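Local atomic coordinates of iron Super-Oxide Dismutase (Plasmodium knowlesi, PDB entry 2AWP), a protein that catalyses the dismutation of superoxide radicals to oxygen and hydrogen peroxide, probably at an iron centre. Residues 13-18 / 79-84; 67-72 / 140-145; 71-76 / 123-128; 152-157 / 186-191. One frame throughout, in Å; residues are numbered along the deposited sequence.

From the N terminus, contact 1 comes first: it closes a long, mostly helical loop by bringing the turn before helix 21-43 against the segment that follows helix 62-79. Contacts 2 and 3 set out from helix 62-79 itself, within that loop, and end beyond it, so both cross contact 1. They share Ile71 and Trp72. The loop of contact 3 ends at strand 122-129, and that of contact 2 runs on past strand 134-140. Together they fasten the alpha-hairpin region to the sheet and the loop that follows strand 134-140 in the C-terminal region. Contact 4 follows in series, laying helix 185-196 on strand 151-158; its Thr156 and Phe187 touch Ser80 of contact 1.

Contact 1 (13-18 / 79-84); sequences NALSPH and DSMGPN
Leu15 and Met81 meet through their methyl ends, the main apolar touch between two loops. Leu15 CD1 lies 3.7 Å from Met81 CE, and the two side chains cross at about a right angle. The thioether is bent at its last torsion (chi3 -67°), which turns the methyl toward the leucine; a flexible, unbranched methionine suits such a fitted end. The other leucine branch packs on backbone: CD2 of Leu15 is 3.7 Å from Gly82 C. Gly82 is nearly fully extended, with a phi of 174° that is easily reached by a residue without a side chain, so its backbone lies directly against the methyl.

Beside this pair, Ala14 CB sits 4.0 Å from Pro83 CG, two compact groups in a partly exposed spot. Backbone bonding stays local: Ser16 N to Asn13 O (3.2 Å) closes the type I turn that carries both Ala14 and Leu15.

Between nearest side-chain atoms, Met81 is about 7 Å from His27 and from Asp158, probable iron ligands, so the contact lies close outside the metal site. Leu15 also rests on Leu24 of helix 21-43, and Met81 on Trp179 of helix 172-179, joining the approach to the first long helix with the exit of helix 62-79.

Contact 2 (67-72 / 140-145); sequences NAAQIW and HDAGNP
Gln70 folds its side chain alongside Ala142, methylene against methyl: Gln70 CG is 3.7 Å from Ala142 CB. A bend at chi2 (-68°) curls the chain so that the carboxamide follows, its OE1 coming within 3.4 Å of Ala142 CA. The compact methyl lets the amide lie close, and its polar atoms are engaged elsewhere: OE1 accepts from Trp123 NE1 and Asn73 ND2, and NE2 pairs with Tyr35 OH. Such a grip fixes which way the amide faces. A glutamine on this helix, close to the metal ligands, is characteristic of iron superoxide dismutases, and the nearest side-chain atoms of Gln70 and the probable ligand His74 are about 3 Å apart.

One residue earlier on the helix, Ala69 points its CB directly at the loop, 4.0 Å from Ala142 CB, with Ala69 CB 3.1 Å from Ala142 O. Farther along, Trp72 and Asn144 cross at about a right angle, with ring and amide planes 51° apart and Trp72 CE3 4.0 Å from Asn144 ND2. Asn73 ties the loop to the helix, its ND2 bonding Ala142 O and its OD1 Asn144 ND2, while Asn144 OD1 caps the start of helix 145-148.

A type II' turn from His140 to Gly143 leads the chain from strand 134-140 to face helix 62-79. Asp141 OD2 bonds His140 NE2 of the second subunit, and His140 NE2 bonds Asp141 OD2 of that subunit, so the dimer interface adjoins this helix-loop junction.

Contact 3 (71-76 / 123-128); sequences IWNHSF and WGWLVL
Trp123 and Trp125 of strand 122-129 meet Asn73, His74, Trp72 and Phe76 in a buried aromatic contact where helix 62-79 crosses the sheet, near the centre of the chain. The axes of segments 71-76 and 123-128 come no nearer than 11.2 Å, at 60°, because broad indoles fill the interval.

Trp123 is engaged on two sides. Asn73 CB lies over its face as a CH-pi contact, 3.7 Å from the centroid of the six-membered ring. Its outer edge, CZ2 and CH2, points into the face of His74 in a T-shaped pair, with centroids 4.9 Å apart and planes at 86°.

Trp125 instead presents its rim to two partners: CH2 stands 3.5 Å from Asn73 OD1, and CZ3 touches Phe76 CD2 at 3.8 Å. Separately, Trp125 CH2 comes to the edge of the Trp72 ring, 4.0 Å from Trp72 CZ3. With chi1 near -67°, Asn73 sends its amide between the two indoles, toward its partners Ala142 and Asn144 in the loop 140-145.

His74, probably an iron ligand, donates from ND1 to Gln70 O, so the indole edge and this second-shell bond together should fix its ring's rotation beside the metal site.

Contact 4 (152-157 / 186-191); sequences IPILTC and NFANEN
A side-chain amide grips the strand backbone here: Asn191 ND2 donates to Ile154 O at 2.8 Å, with an N-H...O angle of 151°. The donor stands above the carbonyl plane, 36° out of it. The same nitrogen lies 3.1 Å above the plane of the Phe187 ring, toward its rim, so the ring one turn earlier flanks the amide nitrogen. An asparagine is short enough to make this reach from a helix lying close by: segments 152-157 and 186-191 run nearly antiparallel, their axes 7.1 Å apart.

Ile154 and Leu155 both pair with Leu126 of strand 122-129 and form a classic beta bulge. The helical psi of Ile154 (-45°) interrupts the regular pleat, and both side chains of the bulge converge on the methyl of Ala188. Ile154 CG2 lies 3.8 Å from Ala188 CB, and Leu155 CG 3.9 Å from that same methyl; a small residue suits the point where two branched chains converge. Ile154 CD1 extends along the helix to Asn191 C, and Asn191 CB packs 3.7 Å from Pro153 O. Phe187 turns its ring to an edge-to-face pair with Phe76 of helix 62-79.

Contact 1 (13-18 / 79-84)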
loop_
_atom_site.group_PDB
_atom_site.type_symbol
_atom_site.label_atom_id
_atom_site.label_comp_id
_atom_site.label_asym_id
_atom_site.label_seq_id
_atom_site.Cartn_x
_atom_site.Cartn_y
_atom_site.Cartn_z
ATOM N N ASN A 13 16.639 5.921 17.069
ATOM C CA ASN A 13 17.747 5.906 16.120
ATOM C C ASN A 13 18.519 4.569 16.143
ATOM O O ASN A 13 19.559 4.471 15.525
ATOM C CB ASN A 13 18.734 7.072 16.397
ATOM C CG ASN A 13 19.469 6.897 17.700
ATOM O OD1 ASN A 13 19.159 5.994 18.462
ATOM N ND2 ASN A 13 20.407 7.785 17.991
ATOM N N ALA A 14 18.040 3.567 16.877
ATOM C CA ALA A 14 18.837 2.354 17.128
ATOM C C ALA A 14 18.971 1.473 15.897
ATOM O O ALA A 14 19.858 0.603 15.850
ATOM C CB ALA A 14 18.253 1.532 18.309
ATOM N N LEU A 15 18.104 1.683 14.899
ATOM C CA LEU A 15 18.150 0.864 13.682
ATOM C C LEU A 15 18.868 1.572 12.540
ATOM O O LEU A 15 18.946 1.065 11.444
ATOM C CB LEU A 15 16.755 0.372 13.249
ATOM C CG LEU A 15 15.874 -0.174 14.383
ATOM C CD1 LEU A 15 14.477 -0.585 13.856
ATOM C CD2 LEU A 15 16.527 -1.356 15.104
ATOM N N SER A 16 19.445 2.728 12.830
ATOM C CA SER A 16 20.103 3.539 11.820
ATOM C C SER A 16 21.474 2.888 11.502
ATOM O O SER A 16 22.021 2.207 12.349
ATOM C CB SER A 16 20.266 4.955 12.378
ATOM O OG SER A 16 20.775 5.815 11.378
ATOM N N PRO A 17 21.997 3.043 10.269
ATOM C CA PRO A 17 21.378 3.732 9.122
ATOM C C PRO A 17 20.447 2.831 8.264
ATOM O O PRO A 17 19.982 3.262 7.183
ATOM C CB PRO A 17 22.599 4.168 8.320
ATOM C CG PRO A 17 23.505 2.919 8.465
ATOM C CD PRO A 17 23.329 2.505 9.913
ATOM N N HIS A 18 20.201 1.598 8.723
ATOM C CA HIS A 18 19.394 0.618 7.968
ATOM C C HIS A 18 17.956 1.080 7.761
ATOM O O HIS A 18 17.414 0.995 6.654
ATOM C CB HIS A 18 19.495 -0.751 8.649
ATOM C CG HIS A 18 20.907 -1.115 8.998
ATOM N ND1 HIS A 18 21.897 -1.193 8.044
ATOM C CD2 HIS A 18 21.519 -1.308 10.194
ATOM C CE1 HIS A 18 23.054 -1.466 8.628
ATOM N NE2 HIS A 18 22.851 -1.540 9.932
ATOM N N ASP A 79 9.730 -5.708 17.412
ATOM C CA ASP A 79 10.363 -6.776 18.200
ATOM C C ASP A 79 11.187 -7.758 17.375
ATOM O O ASP A 79 12.124 -8.401 17.901
ATOM C CB ASP A 79 9.320 -7.509 19.054
ATOM C CG ASP A 79 8.648 -6.591 20.042
ATOM O OD1 ASP A 79 9.044 -5.396 20.118
ATOM O OD2 ASP A 79 7.709 -7.064 20.732
ATOM N N SER A 80 10.863 -7.843 16.081
ATOM C CA SER A 80 11.636 -8.650 15.120
ATOM C C SER A 80 12.970 -8.030 14.717
ATOM O O SER A 80 13.734 -8.635 13.946
ATOM C CB SER A 80 10.821 -8.897 13.831
ATOM O OG SER A 80 9.753 -9.799 14.068
ATOM N N MET A 81 13.241 -6.822 15.213
ATOM C CA MET A 81 14.472 -6.100 14.903
ATOM C C MET A 81 15.157 -5.634 16.169
ATOM O O MET A 81 14.593 -5.738 17.236
ATOM C CB MET A 81 14.169 -4.860 14.045
ATOM C CG MET A 81 13.666 -5.219 12.678
ATOM S SD MET A 81 13.365 -3.772 11.672
ATOM C CE MET A 81 11.977 -3.018 12.530
ATOM N N GLY A 82 16.354 -5.071 16.034
ATOM C CA GLY A 82 17.046 -4.493 17.176
ATOM C C GLY A 82 18.445 -4.029 16.871
ATOM O O GLY A 82 19.019 -4.405 15.837
ATOM N N PRO A 83 19.022 -3.216 17.778
ATOM C CA PRO A 83 20.429 -2.878 17.616
ATOM C C PRO A 83 21.271 -4.099 18.037
ATOM O O PRO A 83 20.797 -4.945 18.787
ATOM C CB PRO A 83 20.631 -1.683 18.575
ATOM C CG PRO A 83 19.619 -1.926 19.667
ATOM C CD PRO A 83 18.429 -2.592 18.985
ATOM N N ASN A 84 22.480 -4.215 17.513
ATOM C CA ASN A 84 23.354 -5.322 17.892
ATOM C C ASN A 84 22.765 -6.702 17.505
ATOM O O ASN A 84 22.970 -7.688 18.202
ATOM C CB ASN A 84 23.623 -5.266 19.406
ATOM C CG ASN A 84 23.862 -3.835 19.922
ATOM O OD1 ASN A 84 23.254 -3.398 20.924
ATOM N ND2 ASN A 84 24.725 -3.093 19.226
#

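Contact 2 (67-72 / 140-145)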
loop_
_atom_site.group_PDB
_atom_site.type_symbol
_atom_site.label_atom_id
_atom_site.label_comp_id
_atom_site.label_asym_id
_atom_site.label_seq_id
_atom_site.Cartn_x
_atom_site.Cartn_y
_atom_site.Cartn_z
ATOM N N ASN A 67 -7.299 -2.047 11.952
ATOM C CA ASN A 67 -6.557 -1.362 12.999
ATOM C C ASN A 67 -5.938 -2.292 14.040
ATOM O O ASN A 67 -4.755 -2.181 14.318
ATOM C CB ASN A 67 -7.392 -0.261 13.649
ATOM C CG ASN A 67 -7.578 0.896 12.732
ATOM O OD1 ASN A 67 -6.676 1.745 12.595
ATOM N ND2 ASN A 67 -8.719 0.896 12.000
ATOM N N ALA A 68 -6.741 -3.192 14.605
ATOM C CA ALA A 68 -6.229 -4.215 15.559
ATOM C C ALA A 68 -5.047 -5.025 14.995
ATOM O O ALA A 68 -4.026 -5.184 15.652
ATOM C CB ALA A 68 -7.341 -5.160 15.965
ATOM N N ALA A 69 -5.201 -5.561 13.796
ATOM C CA ALA A 69 -4.139 -6.402 13.211
ATOM C C ALA A 69 -2.890 -5.560 12.917
ATOM O O ALA A 69 -1.772 -5.988 13.184
ATOM C CB ALA A 69 -4.642 -7.094 11.958
ATOM N N GLN A 70 -3.071 -4.332 12.422
ATOM C CA GLN A 70 -1.911 -3.471 12.251
ATOM C C GLN A 70 -1.169 -3.160 13.552
ATOM O O GLN A 70 0.068 -3.106 13.558
ATOM C CB GLN A 70 -2.248 -2.189 11.495
ATOM C CG GLN A 70 -2.531 -2.409 10.007
ATOM C CD GLN A 70 -1.341 -2.829 9.212
ATOM O OE1 GLN A 70 -0.974 -4.000 9.208
ATOM N NE2 GLN A 70 -0.735 -1.870 8.476
ATOM N N ILE A 71 -1.896 -2.901 14.642
ATOM C CA ILE A 71 -1.194 -2.673 15.914
ATOM C C ILE A 71 -0.322 -3.900 16.228
ATOM O O ILE A 71 0.834 -3.756 16.598
ATOM C CB ILE A 71 -2.130 -2.459 17.093
ATOM C CG1 ILE A 71 -2.967 -1.178 16.910
ATOM C CG2 ILE A 71 -1.309 -2.367 18.427
ATOM C CD1 ILE A 71 -4.294 -1.257 17.651
ATOM N N TRP A 72 -0.910 -5.091 16.131
ATOM C CA TRP A 72 -0.223 -6.331 16.507
ATOM C C TRP A 72 0.964 -6.587 15.558
ATOM O O TRP A 72 2.111 -6.896 15.993
ATOM C CB TRP A 72 -1.212 -7.505 16.500
ATOM C CG TRP A 72 -0.615 -8.791 17.096
ATOM C CD1 TRP A 72 -0.762 -9.248 18.377
ATOM C CD2 TRP A 72 0.250 -9.726 16.428
ATOM N NE1 TRP A 72 -0.030 -10.416 18.553
ATOM C CE2 TRP A 72 0.588 -10.732 17.368
ATOM C CE3 TRP A 72 0.768 -9.815 15.118
ATOM C CZ2 TRP A 72 1.427 -11.820 17.040
ATOM C CZ3 TRP A 72 1.602 -10.896 14.792
ATOM C CH2 TRP A 72 1.934 -11.875 15.756
ATOM N N HIS A 140 -1.471 -9.651 2.898
ATOM C CA HIS A 140 -1.818 -8.411 2.241
ATOM C C HIS A 140 -2.465 -7.445 3.213
ATOM O O HIS A 140 -3.292 -7.854 4.040
ATOM C CB HIS A 140 -2.772 -8.695 1.085
ATOM C CG HIS A 140 -2.779 -7.620 0.028
ATOM N ND1 HIS A 140 -1.634 -7.190 -0.607
ATOM C CD2 HIS A 140 -3.799 -6.904 -0.506
ATOM C CE1 HIS A 140 -1.949 -6.255 -1.486
ATOM N NE2 HIS A 140 -3.252 -6.067 -1.446
ATOM N N ASP A 141 -2.075 -6.170 3.114
ATOM C CA ASP A 141 -2.627 -5.110 3.969
ATOM C C ASP A 141 -2.372 -5.379 5.474
ATOM O O ASP A 141 -1.219 -5.317 5.902
ATOM C CB ASP A 141 -4.115 -4.890 3.622
ATOM C CG ASP A 141 -4.316 -4.492 2.168
ATOM O OD1 ASP A 141 -3.571 -3.659 1.642
ATOM O OD2 ASP A 141 -5.230 -5.004 1.538
ATOM N N ALA A 142 -3.417 -5.649 6.259
ATOM C CA ALA A 142 -3.306 -5.915 7.714
ATOM C C ALA A 142 -3.321 -7.414 8.057
ATOM O O ALA A 142 -3.290 -7.806 9.243
ATOM C CB ALA A 142 -4.413 -5.215 8.465
ATOM N N GLY A 143 -3.375 -8.245 7.030
ATOM C CA GLY A 143 -3.509 -9.684 7.238
ATOM C C GLY A 143 -2.340 -10.290 7.984
ATOM O O GLY A 143 -1.212 -9.822 7.870
ATOM N N ASN A 144 -2.608 -11.336 8.760
ATOM C CA ASN A 144 -1.494 -12.092 9.336
ATOM C C ASN A 144 -1.809 -13.580 9.505
ATOM O O ASN A 144 -2.982 -13.992 9.413
ATOM C CB ASN A 144 -0.960 -11.434 10.617
ATOM C CG ASN A 144 -1.977 -11.431 11.757
ATOM O OD1 ASN A 144 -2.593 -12.461 12.075
ATOM N ND2 ASN A 144 -2.127 -10.282 12.394
ATOM N N PRO A 145 -0.772 -14.392 9.691
ATOM C CA PRO A 145 -0.978 -15.848 9.828
ATOM C C PRO A 145 -1.854 -16.326 11.025
ATOM O O PRO A 145 -2.384 -17.419 10.972
ATOM C CB PRO A 145 0.464 -16.402 9.925
ATOM C CG PRO A 145 1.323 -15.318 9.232
ATOM C CD PRO A 145 0.660 -14.037 9.707
#

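Contact 3 (71-76 / 123-128)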
loop_
_atom_site.group_PDB
_atom_site.type_symbol
_atom_site.label_atom_id
_atom_site.label_comp_id
_atom_site.label_asym_id
_atom_site.label_seq_id
_atom_site.Cartn_x
_atom_site.Cartn_y
_atom_site.Cartn_z
ATOM N N ILE A 71 -1.896 -2.901 14.642
ATOM C CA ILE A 71 -1.194 -2.673 15.914
ATOM C C ILE A 71 -0.322 -3.900 16.228
ATOM O O ILE A 71 0.834 -3.756 16.598
ATOM C CB ILE A 71 -2.130 -2.459 17.093
ATOM C CG1 ILE A 71 -2.967 -1.178 16.910
ATOM C CG2 ILE A 71 -1.309 -2.367 18.427
ATOM C CD1 ILE A 71 -4.294 -1.257 17.651
ATOM N N TRP A 72 -0.910 -5.091 16.131
ATOM C CA TRP A 72 -0.223 -6.331 16.507
ATOM C C TRP A 72 0.964 -6.587 15.558
ATOM O O TRP A 72 2.111 -6.896 15.993
ATOM C CB TRP A 72 -1.212 -7.505 16.500
ATOM C CG TRP A 72 -0.615 -8.791 17.096
ATOM C CD1 TRP A 72 -0.762 -9.248 18.377
ATOM C CD2 TRP A 72 0.250 -9.726 16.428
ATOM N NE1 TRP A 72 -0.030 -10.416 18.553
ATOM C CE2 TRP A 72 0.588 -10.732 17.368
ATOM C CE3 TRP A 72 0.768 -9.815 15.118
ATOM C CZ2 TRP A 72 1.427 -11.820 17.040
ATOM C CZ3 TRP A 72 1.602 -10.896 14.792
ATOM C CH2 TRP A 72 1.934 -11.875 15.756
ATOM N N ASN A 73 0.707 -6.441 14.265
ATOM C CA ASN A 73 1.756 -6.674 13.232
ATOM C C ASN A 73 2.937 -5.740 13.458
ATOM O O ASN A 73 4.086 -6.110 13.252
ATOM C CB ASN A 73 1.197 -6.366 11.839
ATOM C CG ASN A 73 0.119 -7.329 11.387
ATOM O OD1 ASN A 73 -0.024 -8.426 11.918
ATOM N ND2 ASN A 73 -0.648 -6.915 10.381
ATOM N N HIS A 74 2.653 -4.482 13.808
ATOM C CA HIS A 74 3.756 -3.522 13.978
ATOM C C HIS A 74 4.576 -3.812 15.209
ATOM O O HIS A 74 5.794 -3.713 15.192
ATOM C CB HIS A 74 3.233 -2.079 13.997
ATOM C CG HIS A 74 2.916 -1.563 12.644
ATOM N ND1 HIS A 74 1.719 -1.831 12.008
ATOM C CD2 HIS A 74 3.674 -0.876 11.759
ATOM C CE1 HIS A 74 1.742 -1.293 10.802
ATOM N NE2 HIS A 74 2.915 -0.712 10.634
ATOM N N SER A 75 3.907 -4.166 16.296
ATOM C CA SER A 75 4.642 -4.543 17.493
ATOM C C SER A 75 5.557 -5.748 17.262
ATOM O O SER A 75 6.704 -5.757 17.706
ATOM C CB SER A 75 3.689 -4.768 18.648
ATOM O OG SER A 75 3.232 -3.507 19.091
ATOM N N PHE A 76 5.042 -6.736 16.537
ATOM C CA PHE A 76 5.804 -7.915 16.117
ATOM C C PHE A 76 6.965 -7.529 15.184
ATOM O O PHE A 76 8.039 -8.103 15.259
ATOM C CB PHE A 76 4.854 -8.932 15.457
ATOM C CG PHE A 76 5.378 -10.364 15.464
ATOM C CD1 PHE A 76 5.262 -11.152 16.607
ATOM C CD2 PHE A 76 5.978 -10.907 14.336
ATOM C CE1 PHE A 76 5.721 -12.464 16.631
ATOM C CE2 PHE A 76 6.443 -12.220 14.344
ATOM C CZ PHE A 76 6.321 -13.003 15.500
ATOM N N TRP A 123 3.098 -7.750 4.076
ATOM C CA TRP A 123 3.979 -8.221 5.159
ATOM C C TRP A 123 4.538 -9.529 4.705
ATOM O O TRP A 123 3.785 -10.324 4.146
ATOM C CB TRP A 123 3.172 -8.503 6.459
ATOM C CG TRP A 123 2.539 -7.247 7.110
ATOM C CD1 TRP A 123 1.294 -6.727 6.868
ATOM C CD2 TRP A 123 3.137 -6.401 8.110
ATOM N NE1 TRP A 123 1.083 -5.606 7.649
ATOM C CE2 TRP A 123 2.206 -5.374 8.403
ATOM C CE3 TRP A 123 4.350 -6.427 8.799
ATOM C CZ2 TRP A 123 2.459 -4.401 9.331
ATOM C CZ3 TRP A 123 4.619 -5.408 9.725
ATOM C CH2 TRP A 123 3.687 -4.427 9.979
ATOM N N GLY A 124 5.832 -9.744 4.926
ATOM C CA GLY A 124 6.437 -11.070 4.747
ATOM C C GLY A 124 6.608 -11.715 6.119
ATOM O O GLY A 124 6.900 -11.026 7.100
ATOM N N TRP A 125 6.410 -13.030 6.206
ATOM C CA TRP A 125 6.490 -13.716 7.497
ATOM C C TRP A 125 7.401 -14.950 7.438
ATOM O O TRP A 125 7.452 -15.643 6.429
ATOM C CB TRP A 125 5.099 -14.180 7.952
ATOM C CG TRP A 125 4.098 -13.105 8.033
ATOM C CD1 TRP A 125 3.304 -12.646 7.015
ATOM C CD2 TRP A 125 3.772 -12.325 9.187
ATOM N NE1 TRP A 125 2.510 -11.644 7.466
ATOM C CE2 TRP A 125 2.766 -11.421 8.798
ATOM C CE3 TRP A 125 4.212 -12.325 10.524
ATOM C CZ2 TRP A 125 2.187 -10.502 9.690
ATOM C CZ3 TRP A 125 3.640 -11.386 11.423
ATOM C CH2 TRP A 125 2.636 -10.498 10.994
ATOM N N LEU A 126 8.131 -15.191 8.532
ATOM C CA LEU A 126 8.632 -16.515 8.810
ATOM C C LEU A 126 7.642 -17.075 9.813
ATOM O O LEU A 126 7.333 -16.412 10.815
ATOM C CB LEU A 126 10.048 -16.494 9.408
ATOM C CG LEU A 126 10.581 -17.873 9.823
ATOM C CD1 LEU A 126 10.724 -18.799 8.617
ATOM C CD2 LEU A 126 11.912 -17.685 10.579
ATOM N N VAL A 127 7.126 -18.274 9.523
ATOM C CA VAL A 127 6.114 -18.892 10.395
ATOM C C VAL A 127 6.442 -20.364 10.638
ATOM O O VAL A 127 7.062 -21.010 9.800
ATOM C CB VAL A 127 4.627 -18.759 9.875
ATOM C CG1 VAL A 127 4.352 -17.401 9.173
ATOM C CG2 VAL A 127 4.236 -19.901 8.978
ATOM N N LEU A 128 6.055 -20.861 11.809
ATOM C CA LEU A 128 6.008 -22.295 12.014
ATOM C C LEU A 128 4.619 -22.737 11.583
ATOM O O LEU A 128 3.637 -22.404 12.215
ATOM C CB LEU A 128 6.261 -22.661 13.478
ATOM C CG LEU A 128 6.448 -24.157 13.774
ATOM C CD1 LEU A 128 7.823 -24.651 13.272
ATOM C CD2 LEU A 128 6.227 -24.471 15.296
#

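Contact 4 (152-157 / 186-191)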
loop_
_atom_site.group_PDB
_atom_site.type_symbol
_atom_site.label_atom_id
_atom_site.label_comp_id
_atom_site.label_asym_id
_atom_site.label_seq_id
_atom_site.Cartn_x
_atom_site.Cartn_y
_atom_site.Cartn_z
ATOM N N ILE A 152 2.274 -20.158 13.183
ATOM C CA ILE A 152 2.631 -19.279 14.279
ATOM C C ILE A 152 3.760 -18.366 13.847
ATOM O O ILE A 152 4.845 -18.829 13.567
ATOM C CB ILE A 152 3.040 -20.087 15.540
ATOM C CG1 ILE A 152 1.821 -20.846 16.091
ATOM C CG2 ILE A 152 3.684 -19.185 16.583
ATOM C CD1 ILE A 152 2.201 -22.074 16.937
ATOM N N PRO A 153 3.490 -17.055 13.796
ATOM C CA PRO A 153 4.487 -16.041 13.451
ATOM C C PRO A 153 5.809 -16.152 14.262
ATOM O O PRO A 153 5.793 -16.266 15.485
ATOM C CB PRO A 153 3.759 -14.739 13.760
ATOM C CG PRO A 153 2.273 -15.073 13.385
ATOM C CD PRO A 153 2.162 -16.448 14.059
ATOM N N ILE A 154 6.933 -16.109 13.565
ATOM C CA ILE A 154 8.246 -16.187 14.208
ATOM C C ILE A 154 8.990 -14.827 14.067
ATOM O O ILE A 154 9.607 -14.336 15.019
ATOM C CB ILE A 154 9.121 -17.346 13.573
ATOM C CG1 ILE A 154 8.437 -18.737 13.705
ATOM C CG2 ILE A 154 10.511 -17.349 14.140
ATOM C CD1 ILE A 154 8.202 -19.250 15.142
ATOM N N LEU A 155 8.938 -14.272 12.853
ATOM C CA LEU A 155 9.469 -12.952 12.504
ATOM C C LEU A 155 8.586 -12.335 11.407
ATOM O O LEU A 155 7.973 -13.061 10.626
ATOM C CB LEU A 155 10.897 -13.047 11.942
ATOM C CG LEU A 155 12.076 -13.482 12.792
ATOM C CD1 LEU A 155 13.293 -13.825 11.930
ATOM C CD2 LEU A 155 12.420 -12.411 13.848
ATOM N N THR A 156 8.537 -11.005 11.351
ATOM C CA THR A 156 7.892 -10.332 10.210
ATOM C C THR A 156 8.719 -9.152 9.716
ATOM O O THR A 156 9.579 -8.609 10.458
ATOM C CB THR A 156 6.455 -9.854 10.532
ATOM O OG1 THR A 156 5.763 -9.530 9.317
ATOM C CG2 THR A 156 6.465 -8.638 11.458
ATOM N N CYS A 157 8.453 -8.797 8.449
ATOM C CA CYS A 157 9.015 -7.634 7.769
ATOM C C CYS A 157 7.887 -6.916 7.023
ATOM O O CYS A 157 7.167 -7.489 6.193
ATOM C CB CYS A 157 10.179 -7.994 6.815
ATOM S SG CYS A 157 10.970 -6.481 6.070
ATOM N N ASN A 186 17.063 -13.415 18.689
ATOM C CA ASN A 186 16.589 -13.672 20.044
ATOM C C ASN A 186 15.062 -13.688 20.077
ATOM O O ASN A 186 14.461 -14.564 20.710
ATOM C CB ASN A 186 17.165 -12.673 21.069
ATOM C CG ASN A 186 18.670 -12.633 21.046
ATOM O OD1 ASN A 186 19.320 -13.673 21.046
ATOM N ND2 ASN A 186 19.241 -11.429 20.976
ATOM N N PHE A 187 14.433 -12.719 19.410
ATOM C CA PHE A 187 12.965 -12.729 19.272
ATOM C C PHE A 187 12.459 -13.987 18.566
ATOM O O PHE A 187 11.495 -14.615 19.031
ATOM C CB PHE A 187 12.435 -11.473 18.543
ATOM C CG PHE A 187 10.926 -11.283 18.661
ATOM C CD1 PHE A 187 10.308 -11.225 19.921
ATOM C CD2 PHE A 187 10.132 -11.124 17.503
ATOM C CE1 PHE A 187 8.915 -11.016 20.047
ATOM C CE2 PHE A 187 8.739 -10.948 17.600
ATOM C CZ PHE A 187 8.123 -10.896 18.887
ATOM N N ALA A 188 13.086 -14.348 17.440
ATOM C CA ALA A 188 12.688 -15.553 16.695
ATOM C C ALA A 188 12.715 -16.803 17.615
ATOM O O ALA A 188 11.829 -17.662 17.545
ATOM C CB ALA A 188 13.627 -15.774 15.529
ATOM N N ASN A 189 13.753 -16.887 18.447
ATOM C CA ASN A 189 13.967 -18.018 19.369
ATOM C C ASN A 189 12.880 -18.090 20.412
ATOM O O ASN A 189 12.373 -19.155 20.720
ATOM C CB ASN A 189 15.334 -17.900 20.034
ATOM C CG ASN A 189 16.420 -18.516 19.198
ATOM O OD1 ASN A 189 16.162 -19.423 18.427
ATOM N ND2 ASN A 189 17.640 -18.032 19.346
ATOM N N GLU A 190 12.501 -16.928 20.916
ATOM C CA GLU A 190 11.427 -16.853 21.867
ATOM C C GLU A 190 10.108 -17.341 21.254
ATOM O O GLU A 190 9.355 -18.095 21.891
ATOM C CB GLU A 190 11.307 -15.431 22.368
ATOM C CG GLU A 190 10.091 -15.195 23.212
ATOM C CD GLU A 190 9.971 -13.746 23.653
ATOM O OE1 GLU A 190 10.869 -12.932 23.338
ATOM O OE2 GLU A 190 8.959 -13.429 24.311
ATOM N N ASN A 191 9.848 -16.928 20.014
ATOM C CA ASN A 191 8.631 -17.307 19.317
ATOM C C ASN A 191 8.627 -18.802 18.979
ATOM O O ASN A 191 7.603 -19.483 19.109
ATOM C CB ASN A 191 8.452 -16.440 18.061
ATOM C CG ASN A 191 8.165 -14.977 18.410
ATOM O OD1 ASN A 191 7.470 -14.694 19.397
ATOM N ND2 ASN A 191 8.715 -14.049 17.623
#